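PDB 1VHO: endoglucanase from Thermotoga maritima, which is named an endoglucanase but, as a member of the M42 peptidase family, is probably an aminopeptidase that uses two divalent metal cations per subunit. Local coordinates for residues 12-17 with 28-33; 39-44 with 214-219; 47-52 with 200-205; 65-70 with 171-176; 207-212 with 289-294. All coordinates share one frame; numbering follows the deposited sequence.

Contact 4 lies at the centre of the chain and is buried. Contacts 1, 3 and 5 are partly buried, and contact 2 is on the surface. Contacts 2, 3 and 4 all reach the same mixed sheet. Strands 41-44 and 50-54 are neighbours in it, as are strands 195-201 and 61-67. Contacts 1 and 5 instead join pairs of helices, one pair nearly antiparallel and the other nearly perpendicular. Chemistry changes with place. Contact 4 is built on arginine and asparagine bonds beside the predicted metal site, and contact 3 on strand pairing and a serine-glutamate bond. Contact 2 relies on charged side chains around a tyrosine, while contacts 1 and 5 combine leucine packing with a polar grip.

Contact 1 of 5, residues 12-17 with 28-33; sequences MELSNL and VSYIKS
Tyr30 of helix 25-35 reaches across to Glu13, Leu14 and Leu17. It joins a nearly antiparallel helix pair, with 156° between the short axes. These axes stay 10.9 Å apart, and the tyrosine spans the space between them. Its CB meets Leu17 CD1 at 3.6 Å. CG lies anti to the backbone N (chi1 176°) and meets the same methyl at 3.5 Å. Beyond CG, Leu17 CD1 sits over one face of the ring, a CH-pi contact 4.0 Å from the centroid. Ring atoms CD1 and CE1 of Tyr30 both lie 3.7 Å from Leu14 CD2, which approaches obliquely. That leucine methyl also packs on Ile31 CG1 at 4.0 Å. Leu14 and Ile31 both touch Cys177 of helix 171-187, so the pair rests on a third helix. Glu13 has a second partner, because its OE2 forms a salt bridge with Lys9. An alanine here, in place of the tyrosine, would probably open a gap between the helices and leave Glu13 OE1 without its phenol partner. At the tip, Tyr30 OH donates to Glu13 OE1 at 2.6 Å, meeting the anti lone pair of an oxygen that lies in the ring plane.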
# COMPACT_ATOMS: atom_id res chain seq x y z
N MSE A 12 3.78 -0.22 11.61
CA MSE A 12 4.23 1.16 11.90
C MSE A 12 5.49 1.53 11.15
O MSE A 12 5.60 2.63 10.53
CB MSE A 12 4.43 1.29 13.43
CG MSE A 12 3.09 1.37 14.16
SE MSE A 12 3.43 1.80 16.01
CE MSE A 12 4.16 0.16 16.57
N GLU A 13 6.42 0.57 11.01
CA GLU A 13 7.67 0.87 10.31
C GLU A 13 7.38 1.08 8.81
O GLU A 13 7.96 2.00 8.24
CB GLU A 13 8.74 -0.22 10.48
CG GLU A 13 9.21 -0.30 11.93
CD GLU A 13 10.44 -1.19 12.14
OE1 GLU A 13 10.89 -1.95 11.28
OE2 GLU A 13 10.98 -1.12 13.25
N LEU A 14 6.46 0.29 8.25
CA LEU A 14 6.15 0.42 6.80
C LEU A 14 5.44 1.74 6.55
O LEU A 14 5.73 2.43 5.59
CB LEU A 14 5.28 -0.75 6.32
CG LEU A 14 6.03 -2.10 6.12
CD1 LEU A 14 5.01 -3.24 5.96
CD2 LEU A 14 6.92 -1.98 4.89
N SER A 15 4.54 2.10 7.47
CA SER A 15 3.82 3.38 7.35
C SER A 15 4.76 4.58 7.43
O SER A 15 4.62 5.54 6.65
CB SER A 15 2.81 3.41 8.51
OG SER A 15 2.23 4.71 8.57
N ASN A 16 5.74 4.53 8.33
CA ASN A 16 6.65 5.67 8.51
C ASN A 16 7.62 5.89 7.36
O ASN A 16 8.07 7.04 7.20
CB ASN A 16 7.43 5.56 9.83
CG ASN A 16 6.53 5.76 11.04
OD1 ASN A 16 5.49 6.41 10.98
ND2 ASN A 16 6.95 5.22 12.19
N LEU A 17 8.06 4.85 6.66
CA LEU A 17 8.94 5.01 5.51
C LEU A 17 8.29 5.92 4.44
O LEU A 17 7.05 5.92 4.27
CB LEU A 17 9.15 3.64 4.84
CG LEU A 17 9.89 2.63 5.75
CD1 LEU A 17 9.68 1.24 5.13
CD2 LEU A 17 11.37 3.01 5.79
N VAL A 28 11.10 -0.13 -0.83
CA VAL A 28 11.50 -1.43 -1.43
C VAL A 28 12.75 -1.96 -0.79
O VAL A 28 12.89 -3.19 -0.54
CB VAL A 28 11.67 -1.28 -2.96
CG1 VAL A 28 12.29 -2.55 -3.56
CG2 VAL A 28 10.33 -1.03 -3.64
N SER A 29 13.72 -1.08 -0.46
CA SER A 29 14.95 -1.55 0.20
C SER A 29 14.62 -2.15 1.55
O SER A 29 15.19 -3.17 1.96
CB SER A 29 15.93 -0.37 0.42
OG SER A 29 17.05 -0.88 1.12
N TYR A 30 13.68 -1.50 2.28
CA TYR A 30 13.28 -2.08 3.58
C TYR A 30 12.61 -3.44 3.39
O TYR A 30 12.92 -4.40 4.12
CB TYR A 30 12.30 -1.11 4.27
CG TYR A 30 11.71 -1.59 5.58
CD1 TYR A 30 10.57 -2.42 5.53
CD2 TYR A 30 12.24 -1.31 6.79
CE1 TYR A 30 10.00 -2.89 6.71
CE2 TYR A 30 11.68 -1.76 7.99
CZ TYR A 30 10.55 -2.57 7.91
OH TYR A 30 10.01 -3.04 9.09
N ILE A 31 11.65 -3.53 2.47
CA ILE A 31 10.93 -4.81 2.28
C ILE A 31 11.91 -5.89 1.82
O ILE A 31 11.84 -7.00 2.33
CB ILE A 31 9.79 -4.67 1.25
CG1 ILE A 31 8.77 -3.64 1.78
CG2 ILE A 31 9.14 -5.99 0.90
CD1 ILE A 31 7.79 -3.19 0.69
N LYS A 32 12.82 -5.54 0.92
CA LYS A 32 13.82 -6.52 0.47
C LYS A 32 14.58 -7.09 1.64
O LYS A 32 14.78 -8.32 1.79
CB LYS A 32 14.76 -5.90 -0.57
CG LYS A 32 15.86 -6.83 -1.04
CD LYS A 32 16.71 -6.17 -2.13
CE LYS A 32 17.78 -7.16 -2.62
NZ LYS A 32 18.59 -7.69 -1.46
N SER A 33 15.00 -6.24 2.60
CA SER A 33 15.72 -6.74 3.76
C SER A 33 14.91 -7.57 4.72
O SER A 33 15.49 -8.52 5.34
CB SER A 33 16.36 -5.52 4.44
OG SER A 33 17.24 -5.88 5.46

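Contact 2 of 5, residues 39-44 with 214-219; sequences VDEAKT and GAYEIN
Tyr216 is held by two oppositely charged side chains of one strand, Glu41 at its hydroxyl and Lys43 above its ring. The ammonium group of Lys43 makes an off-centre cation-pi contact, with NZ 4.5 Å from the ring centroid and 28° from the ring normal. The lysine chain bends at chi3 (88°), which turns CE aside after CD has passed the phenol end. Lys43 CD lies 3.5 Å from Tyr216 CZ. Past the bend, NZ also makes a weak hydrogen bond of 3.2 Å to the backbone Ala215 O. Closer to the backbone, Lys43 CB packs on Ala215 CB at 4.0 Å.

Glu41 meets the same tyrosine differently. Tyr216 OH donates to Glu41 OE2 at 2.6 Å, and this oxygen lies at the ring edge, in the plane of the ring. The hydroxyl comes from the anti side of OE2, 29° out of the carboxylate plane. By accepting the phenol hydrogen, the carboxylate would probably make the ring more electron-rich and so strengthen its hold on the lysine charge.

Elsewhere, the Tyr216 ring stacks edge-to-face with Tyr197 and packs on Ile51. Strand 41-44 starts at a classic beta bulge, in which Asp40 and Glu41 are together opposite one residue, Tyr53. The contact itself is the packing of a loop tyrosine, just after helix 208-213, against this outermost strand of the mixed sheet.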
# COMPACT_ATOMS: atom_id res chain seq x y z
N VAL A 39 12.86 -15.94 1.49
CA VAL A 39 12.72 -16.21 0.08
C VAL A 39 13.96 -16.92 -0.50
O VAL A 39 15.06 -16.81 0.05
CB VAL A 39 12.49 -14.95 -0.79
CG1 VAL A 39 11.21 -14.23 -0.40
CG2 VAL A 39 13.65 -13.95 -0.75
N ASP A 40 13.74 -17.63 -1.61
CA ASP A 40 14.89 -18.27 -2.29
C ASP A 40 15.62 -17.16 -3.03
O ASP A 40 16.85 -17.21 -3.16
CB ASP A 40 14.40 -19.34 -3.27
CG ASP A 40 13.95 -20.52 -2.41
OD1 ASP A 40 12.76 -20.78 -2.28
OD2 ASP A 40 14.86 -21.14 -1.82
N GLU A 41 14.87 -16.19 -3.57
CA GLU A 41 15.47 -15.06 -4.25
C GLU A 41 14.52 -13.87 -4.32
O GLU A 41 13.31 -14.02 -4.09
CB GLU A 41 15.95 -15.37 -5.66
CG GLU A 41 14.98 -16.09 -6.56
CD GLU A 41 15.57 -16.48 -7.91
OE1 GLU A 41 16.10 -17.60 -8.04
OE2 GLU A 41 15.47 -15.67 -8.85
N ALA A 42 15.11 -12.72 -4.63
CA ALA A 42 14.31 -11.50 -4.75
C ALA A 42 14.90 -10.65 -5.87
O ALA A 42 16.13 -10.49 -5.89
CB ALA A 42 14.24 -10.75 -3.45
N LYS A 43 14.09 -10.32 -6.85
CA LYS A 43 14.55 -9.52 -7.97
C LYS A 43 13.81 -8.20 -8.08
O LYS A 43 12.63 -8.11 -7.74
CB LYS A 43 14.38 -10.28 -9.30
CG LYS A 43 15.51 -11.30 -9.49
CD LYS A 43 15.13 -12.39 -10.46
CE LYS A 43 15.44 -12.07 -11.91
NZ LYS A 43 15.33 -13.33 -12.72
N THR A 44 14.52 -7.20 -8.61
CA THR A 44 13.95 -5.89 -8.82
C THR A 44 13.66 -5.65 -10.28
O THR A 44 14.41 -6.16 -11.14
CB THR A 44 14.90 -4.81 -8.26
OG1 THR A 44 15.15 -5.15 -6.88
CG2 THR A 44 14.26 -3.44 -8.31
N GLY A 214 8.52 -8.17 -15.11
CA GLY A 214 9.73 -7.34 -15.20
C GLY A 214 10.86 -8.05 -14.48
O GLY A 214 12.02 -7.64 -14.55
N ALA A 215 10.52 -9.10 -13.72
CA ALA A 215 11.44 -9.91 -12.97
C ALA A 215 11.43 -11.38 -13.38
O ALA A 215 12.48 -12.02 -13.41
CB ALA A 215 11.08 -9.85 -11.47
N TYR A 216 10.27 -12.01 -13.53
CA TYR A 216 10.17 -13.42 -13.88
C TYR A 216 9.19 -13.63 -15.02
O TYR A 216 8.00 -13.29 -14.92
CB TYR A 216 9.69 -14.25 -12.68
CG TYR A 216 10.67 -14.30 -11.53
CD1 TYR A 216 11.71 -15.22 -11.50
CD2 TYR A 216 10.54 -13.39 -10.47
CE1 TYR A 216 12.59 -15.26 -10.44
CE2 TYR A 216 11.43 -13.40 -9.42
CZ TYR A 216 12.46 -14.33 -9.41
OH TYR A 216 13.33 -14.34 -8.36
N GLU A 217 9.67 -14.15 -16.15
CA GLU A 217 8.82 -14.37 -17.31
C GLU A 217 8.00 -15.65 -17.10
O GLU A 217 8.38 -16.72 -17.58
CB GLU A 217 9.68 -14.53 -18.57
N ILE A 218 6.93 -15.55 -16.33
CA ILE A 218 6.07 -16.67 -16.02
C ILE A 218 4.61 -16.24 -16.16
O ILE A 218 4.31 -15.05 -16.21
CB ILE A 218 6.27 -17.14 -14.56
CG1 ILE A 218 5.98 -15.96 -13.60
CG2 ILE A 218 7.63 -17.72 -14.28
CD1 ILE A 218 5.37 -16.48 -12.30
N ASN A 219 3.72 -17.21 -16.20
CA ASN A 219 2.28 -16.96 -16.24
C ASN A 219 1.72 -17.71 -15.02
O ASN A 219 1.73 -18.94 -15.00
CB ASN A 219 1.61 -17.45 -17.51
CG ASN A 219 0.24 -16.80 -17.68
OD1 ASN A 219 0.11 -15.58 -17.68
ND2 ASN A 219 -0.79 -17.62 -17.85

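Contact 3 of 5, residues 47-52 with 200-205; sequences HGSLIG and FSVQEE
Ser49 and Glu205 meet because their torsions turn both side chains into the same space. Ser49 OG stands anti to its carbonyl carbon (chi1 -67°), and Glu205 is bent at chi2 (-77°), which swings CD back toward the serine. Ser49 OG donates to Glu205 OE2 at 2.6 Å. The hydroxyl comes from the anti side of that oxygen, 21° out of the carboxylate plane. The same OG accepts from Val202 N at 2.9 Å, so one serine ties the end of strand 195-201 to the glutamate. Glu205 OE2 has a second donor in Thr45 OG1.

His47 meets the adjacent Glu204. Its ring has Glu204 O over the centre of one face, 3.7 Å above the plane. A water gives one bond of 2.6 Å to His47 O and a weak one to Glu204 OE1. Val202, which opens the type I turn to Glu205, points its methyls at two carbonyls: CG2 is 3.4 Å from His47 O and CG1 3.5 Å from Gly48 O. Glu204 is the predicted proton acceptor and Glu205 a predicted ligand of the second zinc. An alanine at Glu205 removes the carboxylate, and would probably leave the hydroxyls of Ser49 and Thr45 without their shared acceptor and the predicted second zinc site one ligand short.

Farther along, Leu50 and Phe200 form an antiparallel hydrogen-bonded pair. Phe200 N reaches Leu50 O at 2.9 Å, and Leu50 N returns a bond to Phe200 O. Their side chains lie side by side on one face of the sheet. Ile31 of helix 25-35 packs on both, while Ala211 of helix 208-213 touches Ser49 and Ser201 from the other face.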
# COMPACT_ATOMS: atom_id res chain seq x y z
N HIS A 47 11.76 -0.72 -13.21
CA HIS A 47 11.04 0.40 -12.63
C HIS A 47 11.18 0.46 -11.11
O HIS A 47 10.79 1.46 -10.49
CB HIS A 47 9.58 0.40 -13.04
CG HIS A 47 9.37 0.65 -14.51
ND1 HIS A 47 9.01 -0.36 -15.38
CD2 HIS A 47 9.49 1.77 -15.25
CE1 HIS A 47 8.89 0.15 -16.60
NE2 HIS A 47 9.18 1.44 -16.55
N GLY A 48 11.72 -0.59 -10.49
CA GLY A 48 11.95 -0.61 -9.06
C GLY A 48 11.00 -1.49 -8.25
O GLY A 48 11.10 -1.47 -7.01
N SER A 49 10.22 -2.33 -8.90
CA SER A 49 9.30 -3.24 -8.17
C SER A 49 10.12 -4.39 -7.62
O SER A 49 11.24 -4.65 -8.13
CB SER A 49 8.18 -3.75 -9.03
OG SER A 49 7.25 -2.76 -9.44
N LEU A 50 9.67 -5.05 -6.57
CA LEU A 50 10.38 -6.14 -5.98
C LEU A 50 9.54 -7.42 -6.02
O LEU A 50 8.34 -7.37 -5.69
CB LEU A 50 10.76 -5.80 -4.52
CG LEU A 50 11.44 -6.89 -3.71
CD1 LEU A 50 12.92 -7.01 -4.07
CD2 LEU A 50 11.32 -6.62 -2.21
N ILE A 51 10.11 -8.51 -6.49
CA ILE A 51 9.39 -9.81 -6.54
C ILE A 51 10.13 -10.82 -5.69
O ILE A 51 11.32 -11.09 -5.93
CB ILE A 51 9.19 -10.36 -7.97
CG1 ILE A 51 8.25 -9.47 -8.77
CG2 ILE A 51 8.58 -11.79 -7.88
CD1 ILE A 51 8.83 -8.18 -9.34
N GLY A 52 9.50 -11.31 -4.62
CA GLY A 52 10.16 -12.31 -3.75
C GLY A 52 9.79 -13.69 -4.33
O GLY A 52 8.58 -13.86 -4.63
N PHE A 200 5.67 -6.65 -5.00
CA PHE A 200 5.54 -5.32 -4.42
C PHE A 200 5.77 -4.32 -5.57
O PHE A 200 6.90 -3.98 -5.95
CB PHE A 200 6.58 -5.14 -3.29
CG PHE A 200 6.50 -6.18 -2.20
CD1 PHE A 200 7.23 -7.36 -2.30
CD2 PHE A 200 5.69 -6.00 -1.09
CE1 PHE A 200 7.17 -8.32 -1.29
CE2 PHE A 200 5.58 -6.96 -0.09
CZ PHE A 200 6.35 -8.13 -0.20
N SER A 201 4.70 -3.84 -6.15
CA SER A 201 4.69 -2.97 -7.30
C SER A 201 4.79 -1.48 -7.05
O SER A 201 4.02 -0.92 -6.27
CB SER A 201 3.34 -3.19 -8.05
OG SER A 201 3.41 -2.64 -9.36
N VAL A 202 5.68 -0.86 -7.84
CA VAL A 202 5.81 0.61 -7.72
C VAL A 202 4.87 1.27 -8.70
O VAL A 202 4.27 0.64 -9.59
CB VAL A 202 7.26 1.07 -7.94
CG1 VAL A 202 8.16 0.46 -6.89
CG2 VAL A 202 7.71 0.66 -9.36
N GLN A 203 4.71 2.59 -8.60
CA GLN A 203 3.77 3.31 -9.42
C GLN A 203 4.01 3.25 -10.93
O GLN A 203 3.03 3.16 -11.68
CB GLN A 203 3.76 4.80 -9.02
CG GLN A 203 2.44 5.47 -9.41
CD GLN A 203 2.65 6.44 -10.56
OE1 GLN A 203 3.79 6.63 -10.97
NE2 GLN A 203 1.56 7.02 -11.04
N GLU A 204 5.25 3.26 -11.37
CA GLU A 204 5.54 3.29 -12.80
C GLU A 204 5.37 1.99 -13.56
O GLU A 204 5.77 1.99 -14.74
CB GLU A 204 6.93 3.90 -13.02
CG GLU A 204 6.91 5.43 -12.82
CD GLU A 204 8.28 6.06 -12.83
OE1 GLU A 204 9.23 5.45 -13.39
OE2 GLU A 204 8.46 7.18 -12.28
N GLU A 205 4.77 0.95 -13.02
CA GLU A 205 4.57 -0.30 -13.74
C GLU A 205 3.30 -0.19 -14.57
O GLU A 205 2.40 0.58 -14.24
CB GLU A 205 4.43 -1.51 -12.79
CG GLU A 205 5.63 -1.67 -11.87
CD GLU A 205 6.85 -2.26 -12.54
OE1 GLU A 205 6.78 -2.50 -13.77
OE2 GLU A 205 7.88 -2.52 -11.90
O HOH W 1 10.06 3.90 -10.88

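Contact 4 of 5, residues 65-70 with 171-176; sequences FAHVDE and LDNRAS
Arg174 and Val68 make the central grip of this contact. Arg174 presents one side of its guanidinium, so that NE and NH2 both bind Val68 O, at 2.8 and 2.9 Å. The acceptor lies almost exactly in the guanidinium plane. Glu70 adds a salt bridge at the same group, with OE2 2.8 Å from Arg174 NH2 and a weaker bond to NH1. The two flat groups are turned 55° apart, and the arginine nitrogen meets OE2 from the anti side. The bend of the arginine chain at chi2 (-72°) turns CD toward the 68-70 loop, where NE meets the valine carbonyl.

Asn173 works beside it. Its ND2 donates to Asp69 O at 2.8 Å, from above the carbonyl plane. Asn173 OD1 rests 3.4 Å from His67 CB. Ala66 CB and Ser176 CB touch at 3.9 Å, where the strand packs directly on the helix. A water joins Asp69 O to Asp172 OD1.

A second layer fixes these groups. Arg174 NH1 also binds Leu14 O and Leu17 O, and Glu70 OE1 has a salt bridge to Lys169. Asp287 bonds to His67 NE2, Ser21 to Asp69 OD2, and Arg281 to both Asp172 and Asn173.

The contact therefore seats the end of strand 61-67 and the loop that follows it against the start of helix 171-187. His67 and Asp172 are predicted zinc ligands, and a cacodylate ion lies near His67. The arrangement is consistent with the predicted two-metal site of the M42 family, where Asp172 is expected to bind both cations.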
# COMPACT_ATOMS: atom_id res chain seq x y z
N PHE A 65 -0.05 -9.94 -5.04
CA PHE A 65 0.40 -8.62 -5.46
C PHE A 65 -0.01 -7.50 -4.50
O PHE A 65 -1.18 -7.48 -4.05
CB PHE A 65 -0.30 -8.30 -6.82
CG PHE A 65 0.07 -9.19 -7.99
CD1 PHE A 65 -0.67 -10.36 -8.23
CD2 PHE A 65 1.13 -8.89 -8.80
CE1 PHE A 65 -0.31 -11.17 -9.30
CE2 PHE A 65 1.48 -9.70 -9.88
CZ PHE A 65 0.74 -10.85 -10.12
N ALA A 66 0.82 -6.48 -4.35
CA ALA A 66 0.47 -5.32 -3.50
C ALA A 66 1.14 -4.05 -4.04
O ALA A 66 2.22 -4.17 -4.65
CB ALA A 66 0.94 -5.57 -2.06
N HIS A 67 0.49 -2.91 -3.91
CA HIS A 67 1.12 -1.64 -4.34
C HIS A 67 2.03 -1.17 -3.18
O HIS A 67 1.80 -1.55 -2.02
CB HIS A 67 0.06 -0.56 -4.55
CG HIS A 67 -0.94 -0.80 -5.63
ND1 HIS A 67 -0.69 -0.46 -6.95
CD2 HIS A 67 -2.20 -1.33 -5.60
CE1 HIS A 67 -1.74 -0.76 -7.68
NE2 HIS A 67 -2.66 -1.27 -6.89
N VAL A 68 2.97 -0.26 -3.45
CA VAL A 68 3.87 0.16 -2.37
C VAL A 68 3.92 1.67 -2.15
O VAL A 68 4.42 2.08 -1.09
CB VAL A 68 5.33 -0.29 -2.57
CG1 VAL A 68 5.49 -1.80 -2.78
CG2 VAL A 68 5.99 0.43 -3.74
N ASP A 69 3.47 2.47 -3.13
CA ASP A 69 3.60 3.91 -2.99
C ASP A 69 2.64 4.59 -2.07
O ASP A 69 1.72 4.01 -1.43
CB ASP A 69 3.56 4.58 -4.41
CG ASP A 69 2.19 4.58 -5.05
OD1 ASP A 69 1.30 3.82 -4.59
OD2 ASP A 69 1.90 5.31 -6.03
N GLU A 70 2.83 5.90 -1.93
CA GLU A 70 1.98 6.76 -1.13
C GLU A 70 1.86 8.11 -1.86
O GLU A 70 2.65 8.41 -2.76
CB GLU A 70 2.53 7.05 0.27
CG GLU A 70 3.91 7.81 0.22
CD GLU A 70 4.56 7.69 1.61
OE1 GLU A 70 4.24 8.52 2.50
OE2 GLU A 70 5.37 6.78 1.84
N LEU A 171 -1.28 3.49 4.96
CA LEU A 171 -1.64 2.09 5.20
C LEU A 171 -2.47 1.51 4.10
O LEU A 171 -2.53 0.29 3.91
CB LEU A 171 -2.27 1.95 6.60
CG LEU A 171 -1.32 2.21 7.76
CD1 LEU A 171 -2.07 2.47 9.07
CD2 LEU A 171 -0.35 1.05 7.98
N ASP A 172 -3.16 2.33 3.26
CA ASP A 172 -3.94 1.81 2.16
C ASP A 172 -3.08 0.95 1.23
O ASP A 172 -3.65 0.17 0.47
CB ASP A 172 -4.73 2.90 1.42
CG ASP A 172 -3.82 4.05 1.01
OD1 ASP A 172 -2.89 3.82 0.23
OD2 ASP A 172 -4.00 5.17 1.51
N ASN A 173 -1.75 1.16 1.20
CA ASN A 173 -0.90 0.25 0.45
C ASN A 173 0.04 -0.52 1.41
O ASN A 173 0.33 -1.71 1.25
CB ASN A 173 0.00 1.01 -0.56
CG ASN A 173 -0.80 1.45 -1.76
OD1 ASN A 173 -1.82 0.81 -2.08
ND2 ASN A 173 -0.30 2.42 -2.53
N ARG A 174 0.53 0.18 2.45
CA ARG A 174 1.52 -0.44 3.36
C ARG A 174 0.95 -1.60 4.20
O ARG A 174 1.70 -2.55 4.50
CB ARG A 174 2.22 0.58 4.21
CG ARG A 174 2.99 1.69 3.45
CD ARG A 174 4.28 1.18 2.78
NE ARG A 174 4.63 2.16 1.74
CZ ARG A 174 5.02 3.41 1.92
NH1 ARG A 174 5.20 3.94 3.13
NH2 ARG A 174 5.15 4.17 0.80
N ALA A 175 -0.34 -1.59 4.50
CA ALA A 175 -0.88 -2.74 5.27
C ALA A 175 -0.80 -3.98 4.39
O ALA A 175 -0.44 -5.05 4.91
CB ALA A 175 -2.34 -2.48 5.66
N SER A 176 -1.04 -3.85 3.08
CA SER A 176 -0.95 -4.98 2.16
C SER A 176 0.49 -5.48 2.00
O SER A 176 0.74 -6.69 1.88
CB SER A 176 -1.50 -4.58 0.78
OG SER A 176 -2.92 -4.29 0.90
O HOH W 2 -0.42 4.85 0.31

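Contact 5 of 5, residues 207-212 with 289-294; sequences GCLGAL and VQLVRN
Leu209 and Gln290 face each other where two short helices run nearly perpendicular, at 88° between their axes and 8.7 Å apart at closest approach. Gln290 carries the polar part. Its CG lies anti to the carbonyl carbon (chi1 -57°), and the chain beyond is extended, reaching the start of the other helix. There Gln290 OE1 accepts from Gly210 N at 2.9 Å. The amide N-H comes from above the carbonyl plane of the glutamine. The other end of the side chain is held as well, because NE2 bonds to Thr206 OG1, which fixes the amide's rotation.

Gly207 is the N-cap residue of helix 208-213. Its CA lies only 3.0 Å from Gln290 OE1, and a CB here would clash with that oxygen. The glutamine thus supplies an acceptor to the first turn, whose N-H groups have no carbonyl of an earlier helical turn to bond. A water adds to this, accepting from both Leu209 N and Leu291 N. The helix follows directly on the loop that holds Glu205, a predicted zinc ligand, and a cacodylate ion lies beside the Cys208 side chain.

Side-chain packing completes the crossing. Leu209 CB meets Gln290 CB at 3.7 Å, and Leu209 CG lies 4.0 Å from Leu291 CD2. Leu291 CD1 also touches Cys208 CB, at 4.3 Å. Leu209 CD1 rests against the polar side-chain amide of Asn294, 3.6 Å from its CG.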
# COMPACT_ATOMS: atom_id res chain seq x y z
N GLY A 207 1.06 -2.65 -14.90
CA GLY A 207 -0.05 -3.35 -14.21
C GLY A 207 0.57 -4.45 -13.34
O GLY A 207 1.79 -4.60 -13.36
N CYS A 208 -0.25 -5.25 -12.67
CA CYS A 208 0.27 -6.31 -11.80
C CYS A 208 1.06 -7.33 -12.60
O CYS A 208 2.17 -7.69 -12.21
CB CYS A 208 -0.83 -6.97 -10.98
SG CYS A 208 -1.82 -5.95 -9.90
N LEU A 209 0.57 -7.77 -13.75
CA LEU A 209 1.32 -8.76 -14.55
C LEU A 209 2.61 -8.15 -15.07
O LEU A 209 3.66 -8.79 -15.09
CB LEU A 209 0.50 -9.27 -15.74
CG LEU A 209 0.36 -10.75 -16.01
CD1 LEU A 209 0.06 -11.02 -17.49
CD2 LEU A 209 1.54 -11.60 -15.56
N GLY A 210 2.55 -6.90 -15.54
CA GLY A 210 3.77 -6.24 -16.02
C GLY A 210 4.81 -6.13 -14.92
O GLY A 210 6.01 -6.28 -15.13
N ALA A 211 4.36 -5.87 -13.66
CA ALA A 211 5.39 -5.79 -12.61
C ALA A 211 6.06 -7.15 -12.46
O ALA A 211 7.27 -7.29 -12.36
CB ALA A 211 4.76 -5.35 -11.28
N LEU A 212 5.24 -8.18 -12.31
CA LEU A 212 5.78 -9.52 -12.13
C LEU A 212 6.72 -9.95 -13.26
O LEU A 212 7.81 -10.43 -12.98
CB LEU A 212 4.62 -10.52 -12.02
CG LEU A 212 4.98 -12.00 -12.12
CD1 LEU A 212 5.89 -12.42 -10.98
CD2 LEU A 212 3.68 -12.83 -12.09
N VAL A 289 -6.56 -5.65 -15.32
CA VAL A 289 -6.56 -5.62 -16.77
C VAL A 289 -5.68 -6.66 -17.41
O VAL A 289 -6.19 -7.52 -18.15
CB VAL A 289 -6.28 -4.23 -17.34
CG1 VAL A 289 -6.16 -4.22 -18.85
CG2 VAL A 289 -7.33 -3.22 -16.90
N GLN A 290 -4.38 -6.69 -17.16
CA GLN A 290 -3.49 -7.67 -17.80
C GLN A 290 -3.80 -9.09 -17.38
O GLN A 290 -3.82 -10.02 -18.21
CB GLN A 290 -2.02 -7.31 -17.54
CG GLN A 290 -1.59 -5.93 -17.99
CD GLN A 290 -0.30 -5.43 -17.37
OE1 GLN A 290 -0.00 -5.66 -16.20
NE2 GLN A 290 0.56 -4.74 -18.13
N LEU A 291 -4.08 -9.32 -16.10
CA LEU A 291 -4.36 -10.64 -15.57
C LEU A 291 -5.53 -11.33 -16.26
O LEU A 291 -5.45 -12.50 -16.62
CB LEU A 291 -4.62 -10.57 -14.06
CG LEU A 291 -3.40 -10.27 -13.19
CD1 LEU A 291 -3.79 -9.98 -11.75
CD2 LEU A 291 -2.43 -11.45 -13.22
N VAL A 292 -6.62 -10.60 -16.40
CA VAL A 292 -7.83 -11.10 -17.06
C VAL A 292 -7.54 -11.40 -18.52
O VAL A 292 -7.69 -12.54 -18.98
CB VAL A 292 -8.99 -10.11 -16.88
CG1 VAL A 292 -9.29 -9.88 -15.40
CG2 VAL A 292 -8.72 -8.77 -17.54
N ARG A 293 -6.91 -10.46 -19.23
CA ARG A 293 -6.56 -10.65 -20.63
C ARG A 293 -5.71 -11.88 -20.86
O ARG A 293 -5.81 -12.53 -21.90
CB ARG A 293 -5.85 -9.42 -21.20
N ASN A 294 -4.87 -12.23 -19.89
CA ASN A 294 -4.00 -13.39 -19.98
C ASN A 294 -4.59 -14.64 -19.38
O ASN A 294 -3.85 -15.62 -19.19
CB ASN A 294 -2.66 -13.06 -19.30
CG ASN A 294 -1.71 -12.38 -20.27
OD1 ASN A 294 -0.64 -12.93 -20.55
ND2 ASN A 294 -2.10 -11.22 -20.79
O HOH W 3 -2.50 -7.07 -14.29